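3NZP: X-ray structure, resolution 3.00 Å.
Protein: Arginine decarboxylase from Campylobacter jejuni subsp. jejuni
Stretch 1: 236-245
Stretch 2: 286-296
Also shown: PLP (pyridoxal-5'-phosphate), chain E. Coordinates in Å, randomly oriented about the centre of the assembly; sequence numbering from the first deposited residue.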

ATOM      1  N   SER B 236       3.464 -14.391  -7.608  1.00 32.94           N
ATOM      2  CA  SER B 236       4.790 -14.011  -7.156  1.00 26.56           C
ATOM      3  C   SER B 236       5.228 -14.751  -5.906  1.00 27.99           C
ATOM      4  O   SER B 236       4.414 -15.297  -5.172  1.00 28.78           O
ATOM      5  N   GLN B 237       6.535 -14.776  -5.676  1.00 36.34           N
ATOM      6  CA  GLN B 237       7.103 -15.424  -4.493  1.00 40.17           C
ATOM      7  C   GLN B 237       6.467 -16.765  -4.135  1.00 37.05           C
ATOM      8  O   GLN B 237       5.812 -16.885  -3.104  1.00 37.67           O
ATOM      9  N   ILE B 238       6.681 -17.766  -4.987  1.00 34.72           N
ATOM     10  CA  ILE B 238       6.163 -19.111  -4.764  1.00 31.93           C
ATOM     11  C   ILE B 238       7.160 -19.840  -3.868  1.00 33.49           C
ATOM     12  O   ILE B 238       8.217 -20.263  -4.327  1.00 32.11           O
ATOM     13  N   THR B 239       6.826 -19.990  -2.594  1.00 36.88           N
ATOM     14  CA  THR B 239       7.717 -20.651  -1.641  1.00 41.73           C
ATOM     15  C   THR B 239       7.919 -22.158  -1.844  1.00 43.63           C
ATOM     16  O   THR B 239       8.972 -22.701  -1.507  1.00 40.30           O
ATOM     17  N   GLU B 240       6.908 -22.832  -2.385  1.00 46.18           N
ATOM     18  CA  GLU B 240       6.974 -24.279  -2.614  1.00 50.23           C
ATOM     19  C   GLU B 240       7.313 -24.605  -4.063  1.00 49.30           C
ATOM     20  O   GLU B 240       6.820 -23.952  -4.981  1.00 54.66           O
ATOM     21  N   ILE B 241       8.132 -25.632  -4.272  1.00 47.31           N
ATOM     22  CA  ILE B 241       8.531 -26.027  -5.625  1.00 43.63           C
ATOM     23  C   ILE B 241       7.519 -26.954  -6.293  1.00 42.23           C
ATOM     24  O   ILE B 241       7.473 -27.068  -7.515  1.00 44.05           O
ATOM     25  N   HIS B 242       6.700 -27.612  -5.489  1.00 45.08           N
ATOM     26  CA  HIS B 242       5.710 -28.537  -6.022  1.00 44.30           C
ATOM     27  C   HIS B 242       4.707 -27.883  -6.960  1.00 38.11           C
ATOM     28  O   HIS B 242       4.486 -28.344  -8.082  1.00 33.99           O
ATOM     29  N   PRO B 243       4.064 -26.805  -6.502  1.00 39.98           N
ATOM     30  CA  PRO B 243       3.094 -26.150  -7.375  1.00 40.83           C
ATOM     31  C   PRO B 243       3.674 -25.811  -8.759  1.00 37.95           C
ATOM     32  O   PRO B 243       2.979 -25.889  -9.768  1.00 37.72           O
ATOM     33  N   LEU B 244       4.950 -25.453  -8.809  1.00 34.58           N
ATOM     34  CA  LEU B 244       5.576 -25.125 -10.081  1.00 38.74           C
ATOM     35  C   LEU B 244       5.657 -26.368 -10.961  1.00 41.43           C
ATOM     36  O   LEU B 244       5.386 -26.298 -12.149  1.00 41.84           O
ATOM     37  N   LYS B 245       6.032 -27.502 -10.372  1.00 43.24           N
ATOM     38  CA  LYS B 245       6.150 -28.756 -11.110  1.00 39.70           C
ATOM     39  C   LYS B 245       4.796 -29.271 -11.564  1.00 40.12           C
ATOM     40  O   LYS B 245       4.664 -29.857 -12.639  1.00 35.95           O
ATOM     41  N   LYS B 286      13.880 -20.551   6.299  1.00 69.08           N
ATOM     42  CA  LYS B 286      13.969 -20.293   4.859  1.00 57.21           C
ATOM     43  C   LYS B 286      12.662 -19.769   4.238  1.00 50.29           C
ATOM     44  O   LYS B 286      11.572 -20.219   4.594  1.00 46.53           O
ATOM     45  N   SER B 287      12.771 -18.828   3.304  1.00 41.59           N
ATOM     46  CA  SER B 287      11.587 -18.281   2.643  1.00 44.65           C
ATOM     47  C   SER B 287      11.056 -19.272   1.619  1.00 42.78           C
ATOM     48  O   SER B 287       9.849 -19.493   1.509  1.00 40.19           O
ATOM     49  N   ARG B 288      11.963 -19.849   0.843  1.00 43.28           N
ATOM     50  CA  ARG B 288      11.573 -20.825  -0.159  1.00 44.80           C
ATOM     51  C   ARG B 288      12.246 -22.131   0.184  1.00 44.44           C
ATOM     52  O   ARG B 288      13.353 -22.132   0.705  1.00 49.52           O
ATOM     53  N   ASN B 289      11.578 -23.240  -0.112  1.00 41.35           N
ATOM     54  CA  ASN B 289      12.131 -24.555   0.185  1.00 43.82           C
ATOM     55  C   ASN B 289      12.891 -25.139  -0.975  1.00 43.99           C
ATOM     56  O   ASN B 289      13.131 -26.333  -1.033  1.00 51.57           O
ATOM     57  N   TYR B 290      13.292 -24.327  -1.912  1.00 40.62           N
ATOM     58  CA  TYR B 290      14.006 -24.940  -3.080  1.00 39.98           C
ATOM     59  C   TYR B 290      15.171 -24.064  -3.591  1.00 43.13           C
ATOM     60  O   TYR B 290      15.233 -22.868  -3.239  1.00 46.87           O
ATOM     61  N   THR B 291      16.080 -24.547  -4.433  1.00 44.72           N
ATOM     62  CA  THR B 291      17.190 -23.681  -4.929  1.00 42.37           C
ATOM     63  C   THR B 291      16.961 -23.256  -6.384  1.00 37.63           C
ATOM     64  O   THR B 291      16.118 -23.823  -7.075  1.00 30.99           O
ATOM     65  N   LEU B 292      17.714 -22.269  -6.854  1.00 32.81           N
ATOM     66  CA  LEU B 292      17.545 -21.820  -8.231  1.00 32.60           C
ATOM     67  C   LEU B 292      17.827 -22.990  -9.173  1.00 32.91           C
ATOM     68  O   LEU B 292      17.058 -23.254 -10.101  1.00 32.86           O
ATOM     69  N   ARG B 293      18.927 -23.695  -8.914  1.00 33.02           N
ATOM     70  CA  ARG B 293      19.329 -24.839  -9.729  1.00 36.53           C
ATOM     71  C   ARG B 293      18.231 -25.898  -9.749  1.00 33.77           C
ATOM     72  O   ARG B 293      17.949 -26.491 -10.793  1.00 31.32           O
ATOM     73  N   GLU B 294      17.612 -26.121  -8.592  1.00 31.30           N
ATOM     74  CA  GLU B 294      16.534 -27.094  -8.477  1.00 29.90           C
ATOM     75  C   GLU B 294      15.380 -26.665  -9.383  1.00 38.50           C
ATOM     76  O   GLU B 294      14.809 -27.468 -10.129  1.00 36.32           O
ATOM     77  N   TYR B 295      15.048 -25.382  -9.319  1.00 41.81           N
ATOM     78  CA  TYR B 295      13.984 -24.832 -10.140  1.00 38.82           C
ATOM     79  C   TYR B 295      14.341 -25.061 -11.609  1.00 37.65           C
ATOM     80  O   TYR B 295      13.526 -25.559 -12.387  1.00 39.25           O
ATOM     81  N   ALA B 296      15.567 -24.718 -11.985  1.00 34.00           N
ATOM     82  CA  ALA B 296      15.995 -24.907 -13.364  1.00 38.45           C
ATOM     83  C   ALA B 296      16.003 -26.388 -13.755  1.00 37.70           C
ATOM     84  O   ALA B 296      15.402 -26.766 -14.764  1.00 39.39           O
TER

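Packing of a loop and helix start (236-245) against a second loop and helix start (286-296) in arginine decarboxylase, with about 505 Å² buried between them, both sides summed. The two stretches come closest, CA to CA, at Thr239 and Arg288 (4.1 Å), a spacing tight enough for main chain to meet main chain. Here Asn289 N donates to Thr239 O (3.0 Å) in a nearly straight hydrogen bond, and Arg288 CA adds a CA-H...O contact to the same oxygen, Thr239 O, at 3.5 Å.

A large bump from the second stretch is the Tyr290 ring. Its CA-to-CB bond points toward the first stretch, and chi1 p with chi2 92° lays the ring in a hollow lined by Ile238, Thr239, Glu240, Ile241 and Leu244. Ile241, with chi1 t and chi2 p, covers one face of the ring: its CD1 sits 4.1 Å from the centroid of the Tyr290 ring, 17° off the normal, a CH-pi contact. Ile241 CB also packs 3.7 Å from Tyr290 CD2. The carbonyl oxygens of Ile238 and Thr239 lie at the ring edge, and the phenol reaches far enough for Tyr290 OH to donate to Ile238 O (2.9 Å), so the buried hydroxyl pins the loop backbone.

Leu244 (m, t) points toward the second stretch, and its CD1 touches both tyrosines, 4.0 Å from Tyr290 CZ and 3.8 Å from Tyr295 CD2. Tyr295 (chi1 t) leaves its backbone sideways, but the ring swings nearer and presents its edge to both aliphatic side chains; Ile241 CD1 is 4.2 Å from Tyr295 CD2. Farther out, Ile241 CG2 fits beside Asn289 OD1 (3.6 Å), and Ile241 CG2 lies 4.3 Å from Glu294 OE1.

At the exposed margin Asn289 (chi1 p) points in, while Glu240 starts away and folds back through chi1 m and chi2 m. Glu240 OE2 and Asn289 ND2 are only 2.6 Å apart, yet the angle is too poor for a hydrogen bond. Thr239 (p) CG2 lies 3.0 Å from Ser287 O, closer than a relaxed carbon-oxygen contact, which at 3.0 Å resolution should not be overread.

Within the second stretch, Glu294 N donates to Thr291 OG1 (3.0 Å), capping the helix with a side chain that starts away from the contact. Arg288 (chi1 p) leads its end away from the first stretch, and its NH1 makes a weak hydrogen bond to Tyr290 O (2.9 Å). Ser236 (t) lies outside the packing and serves the cofactor: its OG donates to PLP O3P (2.9 Å), a phosphate oxygen.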

ATOM      1  CB  SER B 236       4.833 -12.503  -6.909  1.00 27.90           C
ATOM      2  OG  SER B 236       6.090 -12.097  -6.397  1.00 32.14           O
ATOM      3  CB  GLN B 237       7.005 -14.479  -3.293  1.00 32.87           C
ATOM      4  CG  GLN B 237       7.723 -14.954  -2.038  1.00 38.83           C
ATOM      5  CD  GLN B 237       9.237 -14.813  -2.117  1.00 36.01           C
ATOM      6  OE1 GLN B 237       9.941 -15.048  -1.135  1.00 42.26           O
ATOM      7  NE2 GLN B 237       9.742 -14.430  -3.280  1.00 32.58           N
ATOM      8  CB  ILE B 238       6.061 -19.889  -6.085  1.00 38.77           C
ATOM      9  CG1 ILE B 238       5.204 -19.120  -7.103  1.00 44.13           C
ATOM     10  CG2 ILE B 238       5.512 -21.281  -5.816  1.00 37.35           C
ATOM     11  CD1 ILE B 238       3.735 -19.015  -6.758  1.00 31.96           C
ATOM     12  CB  THR B 239       7.208 -20.440  -0.215  1.00 41.99           C
ATOM     13  OG1 THR B 239       5.851 -20.899  -0.129  1.00 44.88           O
ATOM     14  CG2 THR B 239       7.271 -18.977   0.160  1.00 41.34           C
ATOM     15  CB  GLU B 240       5.628 -24.923  -2.270  1.00 67.15           C
ATOM     16  CG  GLU B 240       5.125 -24.621  -0.873  1.00 74.28           C
ATOM     17  CD  GLU B 240       6.064 -25.159   0.186  1.00 84.68           C
ATOM     18  OE1 GLU B 240       6.449 -24.380   1.089  1.00 89.09           O
ATOM     19  OE2 GLU B 240       6.421 -26.359   0.115  1.00 84.61           O
ATOM     20  CB  ILE B 241       9.894 -26.741  -5.619  1.00 37.17           C
ATOM     21  CG1 ILE B 241      10.342 -27.046  -7.049  1.00 37.56           C
ATOM     22  CG2 ILE B 241       9.792 -28.027  -4.829  1.00 42.40           C
ATOM     23  CD1 ILE B 241      10.646 -25.819  -7.880  1.00 28.86           C
ATOM     24  CB  HIS B 242       4.968 -29.199  -4.870  1.00 49.12           C
ATOM     25  CG  HIS B 242       3.895 -30.140  -5.309  1.00 51.90           C
ATOM     26  ND1 HIS B 242       4.164 -31.352  -5.909  1.00 56.64           N
ATOM     27  CD2 HIS B 242       2.547 -30.042  -5.243  1.00 51.45           C
ATOM     28  CE1 HIS B 242       3.025 -31.961  -6.191  1.00 56.00           C
ATOM     29  NE2 HIS B 242       2.029 -31.187  -5.798  1.00 54.76           N
ATOM     30  CB  PRO B 243       2.682 -24.918  -6.562  1.00 37.17           C
ATOM     31  CG  PRO B 243       3.861 -24.669  -5.666  1.00 25.26           C
ATOM     32  CD  PRO B 243       4.244 -26.047  -5.251  1.00 32.75           C
ATOM     33  CB  LEU B 244       6.976 -24.565  -9.847  1.00 41.93           C
ATOM     34  CG  LEU B 244       6.988 -23.415  -8.833  1.00 58.68           C
ATOM     35  CD1 LEU B 244       8.401 -23.143  -8.356  1.00 61.95           C
ATOM     36  CD2 LEU B 244       6.370 -22.167  -9.459  1.00 65.46           C
ATOM     37  CB  LYS B 245       6.867 -29.818 -10.266  1.00 35.58           C
ATOM     38  CG  LYS B 245       8.381 -29.741 -10.418  1.00 48.17           C
ATOM     39  CD  LYS B 245       9.177 -30.819  -9.684  1.00 50.38           C
ATOM     40  CE  LYS B 245       9.179 -30.617  -8.172  1.00 62.47           C
ATOM     41  NZ  LYS B 245      10.255 -31.425  -7.495  1.00 62.86           N
ATOM     42  CB  LYS B 286      14.372 -21.589   4.149  1.00 60.95           C
ATOM     43  CG  LYS B 286      15.702 -21.551   3.418  1.00 63.18           C
ATOM     44  CD  LYS B 286      16.879 -21.444   4.365  1.00 66.45           C
ATOM     45  CE  LYS B 286      18.191 -21.373   3.580  1.00 72.27           C
ATOM     46  NZ  LYS B 286      19.400 -21.373   4.459  1.00 66.05           N
ATOM     47  CB  SER B 287      11.905 -16.961   1.934  1.00 41.60           C
ATOM     48  OG  SER B 287      12.053 -15.894   2.847  1.00 40.79           O
ATOM     49  CB  ARG B 288      11.999 -20.386  -1.560  1.00 41.60           C
ATOM     50  CG  ARG B 288      13.461 -20.045  -1.722  1.00 30.53           C
ATOM     51  CD  ARG B 288      13.764 -19.922  -3.209  1.00 38.07           C
ATOM     52  NE  ARG B 288      14.939 -19.107  -3.538  1.00 33.18           N
ATOM     53  CZ  ARG B 288      16.178 -19.348  -3.119  1.00 40.59           C
ATOM     54  NH1 ARG B 288      16.430 -20.388  -2.333  1.00 46.74           N
ATOM     55  NH2 ARG B 288      17.169 -18.560  -3.509  1.00 41.95           N
ATOM     56  CB  ASN B 289      11.028 -25.535   0.554  1.00 52.83           C
ATOM     57  CG  ASN B 289      10.156 -25.918  -0.646  1.00 68.99           C
ATOM     58  OD1 ASN B 289      10.635 -26.467  -1.646  1.00 69.91           O
ATOM     59  ND2 ASN B 289       8.866 -25.625  -0.545  1.00 74.07           N
ATOM     60  CB  TYR B 290      13.056 -25.230  -4.244  1.00 35.99           C
ATOM     61  CG  TYR B 290      12.388 -23.987  -4.775  1.00 35.95           C
ATOM     62  CD1 TYR B 290      12.934 -23.262  -5.817  1.00 31.25           C
ATOM     63  CD2 TYR B 290      11.212 -23.536  -4.243  1.00 33.32           C
ATOM     64  CE1 TYR B 290      12.292 -22.084  -6.334  1.00 32.89           C
ATOM     65  CE2 TYR B 290      10.545 -22.389  -4.713  1.00 29.84           C
ATOM     66  CZ  TYR B 290      11.082 -21.659  -5.754  1.00 37.20           C
ATOM     67  OH  TYR B 290      10.433 -20.554  -6.200  1.00 26.23           O
ATOM     68  CB  THR B 291      18.543 -24.411  -4.856  1.00 41.71           C
ATOM     69  OG1 THR B 291      18.619 -25.389  -5.898  1.00 47.68           O
ATOM     70  CG2 THR B 291      18.704 -25.097  -3.515  1.00 42.01           C
ATOM     71  CB  LEU B 292      18.503 -20.668  -8.553  1.00 28.55           C
ATOM     72  CG  LEU B 292      18.084 -19.714  -9.680  1.00 33.03           C
ATOM     73  CD1 LEU B 292      19.306 -18.945 -10.151  1.00 27.84           C
ATOM     74  CD2 LEU B 292      17.478 -20.472 -10.843  1.00 33.54           C
ATOM     75  CB  ARG B 293      20.646 -25.432  -9.195  1.00 33.87           C
ATOM     76  CG  ARG B 293      21.244 -26.542 -10.059  1.00 31.44           C
ATOM     77  CD  ARG B 293      21.407 -26.090 -11.499  1.00 50.31           C
ATOM     78  NE  ARG B 293      21.740 -27.180 -12.417  1.00 51.92           N
ATOM     79  CZ  ARG B 293      22.971 -27.607 -12.685  1.00 52.27           C
ATOM     80  NH1 ARG B 293      23.140 -28.607 -13.537  1.00 56.88           N
ATOM     81  NH2 ARG B 293      24.028 -27.036 -12.115  1.00 44.81           N
ATOM     82  CB  GLU B 294      16.059 -27.190  -7.030  1.00 25.05           C
ATOM     83  CG  GLU B 294      14.950 -28.191  -6.845  1.00 37.63           C
ATOM     84  CD  GLU B 294      14.652 -28.497  -5.384  1.00 44.22           C
ATOM     85  OE1 GLU B 294      13.822 -29.397  -5.140  1.00 49.01           O
ATOM     86  OE2 GLU B 294      15.236 -27.851  -4.486  1.00 40.74           O
ATOM     87  CB  TYR B 295      13.823 -23.346  -9.826  1.00 43.07           C
ATOM     88  CG  TYR B 295      12.841 -22.614 -10.702  1.00 41.76           C
ATOM     89  CD1 TYR B 295      13.275 -21.882 -11.798  1.00 45.80           C
ATOM     90  CD2 TYR B 295      11.483 -22.655 -10.436  1.00 34.65           C
ATOM     91  CE1 TYR B 295      12.377 -21.207 -12.608  1.00 53.10           C
ATOM     92  CE2 TYR B 295      10.573 -21.988 -11.238  1.00 39.90           C
ATOM     93  CZ  TYR B 295      11.026 -21.265 -12.326  1.00 47.86           C
ATOM     94  OH  TYR B 295      10.132 -20.613 -13.157  1.00 49.84           O
ATOM     95  CB  ALA B 296      17.380 -24.281 -13.587  1.00 35.19           C
TER
HETATM   96  N1  PLP E 701       4.664 -12.587 -15.174  1.00 67.11           N
HETATM   97  C2  PLP E 701       3.449 -12.029 -15.220  1.00 70.31           C
HETATM   98  C2A PLP E 701       2.544 -12.343 -16.380  1.00 59.62           C
HETATM   99  C3  PLP E 701       3.033 -11.130 -14.193  1.00 76.36           C
HETATM  100  O3  PLP E 701       1.789 -10.549 -14.239  1.00 79.52           O
HETATM  101  C4  PLP E 701       3.949 -10.871 -13.086  1.00 71.86           C
HETATM  102  C4A PLP E 701       3.573  -9.960 -11.985  1.00 51.54           C
HETATM  103  C5  PLP E 701       5.246 -11.514 -13.112  1.00 70.40           C
HETATM  104  C6  PLP E 701       5.545 -12.372 -14.179  1.00 71.54           C
HETATM  105  C5A PLP E 701       6.282 -11.291 -12.001  1.00 64.15           C
HETATM  106  O4P PLP E 701       6.338 -12.413 -11.100  1.00 52.96           O
HETATM  107  P   PLP E 701       7.464 -12.104  -9.974  1.00 35.39           P
HETATM  108  O1P PLP E 701       7.731 -13.346  -9.226  1.00 54.51           O
HETATM  109  O2P PLP E 701       8.829 -11.600 -10.640  1.00 37.56           O
HETATM  110  O3P PLP E 701       6.928 -10.992  -8.957  1.00 39.43           O